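PDB 6GYE: nicotinamide-nucleotide adenylyltransferase NadR family / Ribosylnicotinamide kinase from Lactococcus lactis subsp. cremoris, which probably phosphorylates nicotinamide riboside with its P-loop kinase domain and adenylylates nicotinamide mononucleotide to NAD+. Local coordinates for residues Y232-T237 and L281-F285. Numbering follows the deposited sequence.
Sequences YARMIT and LEPLF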
loop_
_atom_site.group_PDB
_atom_site.type_symbol
_atom_site.label_atom_id
_atom_site.label_comp_id
_atom_site.label_asym_id
_atom_site.label_seq_id
_atom_site.Cartn_x
_atom_site.Cartn_y
_atom_site.Cartn_z
ATOM N N TYR A 232 27.029 -4.572 3.291
ATOM C CA TYR A 232 25.771 -5.208 3.655
ATOM C C TYR A 232 24.723 -4.164 3.994
ATOM O O TYR A 232 23.571 -4.269 3.560
ATOM C CB TYR A 232 25.982 -6.191 4.813
ATOM C CG TYR A 232 26.595 -7.497 4.362
ATOM C CD1 TYR A 232 25.803 -8.509 3.833
ATOM C CD2 TYR A 232 27.968 -7.712 4.445
ATOM C CE1 TYR A 232 26.350 -9.711 3.396
ATOM C CE2 TYR A 232 28.532 -8.909 4.015
ATOM C CZ TYR A 232 27.717 -9.902 3.492
ATOM O OH TYR A 232 28.257 -11.090 3.058
ATOM N N ALA A 233 25.123 -3.120 4.722
ATOM C CA ALA A 233 24.185 -2.057 5.043
ATOM C C ALA A 233 23.633 -1.434 3.774
ATOM O O ALA A 233 22.417 -1.242 3.641
ATOM C CB ALA A 233 24.857 -0.998 5.908
ATOM N N ARG A 234 24.514 -1.123 2.818
ATOM C CA ARG A 234 24.051 -0.531 1.567
ATOM C C ARG A 234 23.186 -1.499 0.767
ATOM O O ARG A 234 22.271 -1.063 0.057
ATOM C CB ARG A 234 25.245 -0.046 0.738
ATOM C CG ARG A 234 25.673 1.377 1.099
ATOM C CD ARG A 234 26.987 1.757 0.456
ATOM N NE ARG A 234 27.473 3.039 0.961
ATOM C CZ ARG A 234 27.446 4.176 0.276
ATOM N NH1 ARG A 234 26.968 4.193 -0.964
ATOM N NH2 ARG A 234 27.910 5.294 0.831
ATOM N N MET A 235 23.437 -2.807 0.880
ATOM C CA MET A 235 22.566 -3.771 0.221
ATOM C C MET A 235 21.200 -3.856 0.891
ATOM O O MET A 235 20.197 -4.102 0.214
ATOM C CB MET A 235 23.239 -5.142 0.172
ATOM C CG MET A 235 24.304 -5.201 -0.899
ATOM S SD MET A 235 25.207 -6.741 -1.029
ATOM C CE MET A 235 25.310 -7.182 0.679
ATOM N N ILE A 236 21.121 -3.630 2.201
ATOM C CA ILE A 236 19.815 -3.630 2.851
ATOM C C ILE A 236 18.947 -2.511 2.286
ATOM O O ILE A 236 17.860 -2.756 1.749
ATOM C CB ILE A 236 19.961 -3.519 4.377
ATOM C CG1 ILE A 236 20.649 -4.768 4.926
ATOM C CG2 ILE A 236 18.599 -3.328 5.029
ATOM C CD1 ILE A 236 21.274 -4.582 6.272
ATOM N N THR A 237 19.432 -1.267 2.354
ATOM C CA THR A 237 18.597 -0.169 1.878
ATOM C C THR A 237 18.443 -0.205 0.360
ATOM O O THR A 237 17.384 0.167 -0.165
ATOM C CB THR A 237 19.163 1.174 2.340
ATOM O OG1 THR A 237 20.369 1.422 1.651
ATOM C CG2 THR A 237 19.489 1.125 3.817
ATOM N N LEU A 281 24.544 -4.398 12.630
ATOM C CA LEU A 281 23.535 -4.191 11.594
ATOM C C LEU A 281 22.129 -4.584 12.030
ATOM O O LEU A 281 21.169 -4.238 11.335
ATOM C CB LEU A 281 23.881 -4.975 10.322
ATOM C CG LEU A 281 25.127 -4.478 9.598
ATOM C CD1 LEU A 281 25.470 -5.370 8.417
ATOM C CD2 LEU A 281 24.870 -3.065 9.155
ATOM N N GLU A 282 21.990 -5.290 13.151
ATOM C CA GLU A 282 20.690 -5.810 13.573
ATOM C C GLU A 282 19.593 -4.755 13.623
ATOM O O GLU A 282 18.487 -5.035 13.135
ATOM C CB GLU A 282 20.841 -6.515 14.931
ATOM C CG GLU A 282 21.077 -8.018 14.851
ATOM C CD GLU A 282 19.873 -8.784 14.308
ATOM O OE1 GLU A 282 19.572 -8.666 13.096
ATOM O OE2 GLU A 282 19.221 -9.501 15.105
ATOM N N PRO A 283 19.797 -3.558 14.192
ATOM C CA PRO A 283 18.711 -2.562 14.163
ATOM C C PRO A 283 18.230 -2.227 12.763
ATOM O O PRO A 283 17.018 -2.157 12.535
ATOM C CB PRO A 283 19.334 -1.349 14.865
ATOM C CG PRO A 283 20.372 -1.936 15.756
ATOM C CD PRO A 283 20.951 -3.073 14.975
ATOM N N LEU A 284 19.140 -2.031 11.809
ATOM C CA LEU A 284 18.712 -1.742 10.444
ATOM C C LEU A 284 17.994 -2.942 9.820
ATOM O O LEU A 284 17.029 -2.767 9.062
ATOM C CB LEU A 284 19.907 -1.312 9.595
ATOM C CG LEU A 284 19.627 -1.081 8.108
ATOM C CD1 LEU A 284 18.594 0.024 7.876
ATOM C CD2 LEU A 284 20.910 -0.795 7.353
ATOM N N PHE A 285 18.442 -4.165 10.117
ATOM C CA PHE A 285 17.711 -5.339 9.642
ATOM C C PHE A 285 16.282 -5.334 10.168
ATOM O O PHE A 285 15.329 -5.485 9.398
ATOM C CB PHE A 285 18.409 -6.635 10.068
ATOM C CG PHE A 285 19.515 -7.077 9.153
ATOM C CD1 PHE A 285 19.268 -7.330 7.814
ATOM C CD2 PHE A 285 20.796 -7.269 9.643
ATOM C CE1 PHE A 285 20.284 -7.745 6.973
ATOM C CE2 PHE A 285 21.811 -7.688 8.816
ATOM C CZ PHE A 285 21.561 -7.924 7.476
#
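Side by side and nearly parallel, with 6° between their N-to-C directions and axes 10.6 Å apart at closest approach, the helical segments 232-237 and 281-285 set Ala233 beside Leu281 and Ile236 beside Phe285. No hydrogen bond joins them; the interface is apolar. Ile236 is central, touching both Leu284 and Phe285. With its CG1 anti to the carbonyl carbon (chi1 -65°), the longer branch is carried to the Phe285 ring, and CD1 lies over one face, 3.6 Å from the centroid and 22° off the normal, a CH-pi contact displaced toward CE1. Ile236 and Leu284 reach toward each other tip to tip, with Ile236 CG2 3.9 Å from the branch carbon CG of Leu284. The two helices, 229-247 and 275-290, belong to the P-loop NTPase-type domain, probably the ribosylnicotinamide kinase part, on the side of its parallel sheet where nicotinamide riboside binds; the Ile236 side chain is about 10 Å from that ligand. One turn earlier, the methyls of Leu281 divide between two residues: CD1 approaches CB of Tyr232 at 3.7 Å, whereas CD2 sits 3.8 Å from CB of Ala233. The Tyr232 ring leads away toward Thr265 and Tyr268 of helix 262-272, which also touches Phe285 through Arg266 and Ala269.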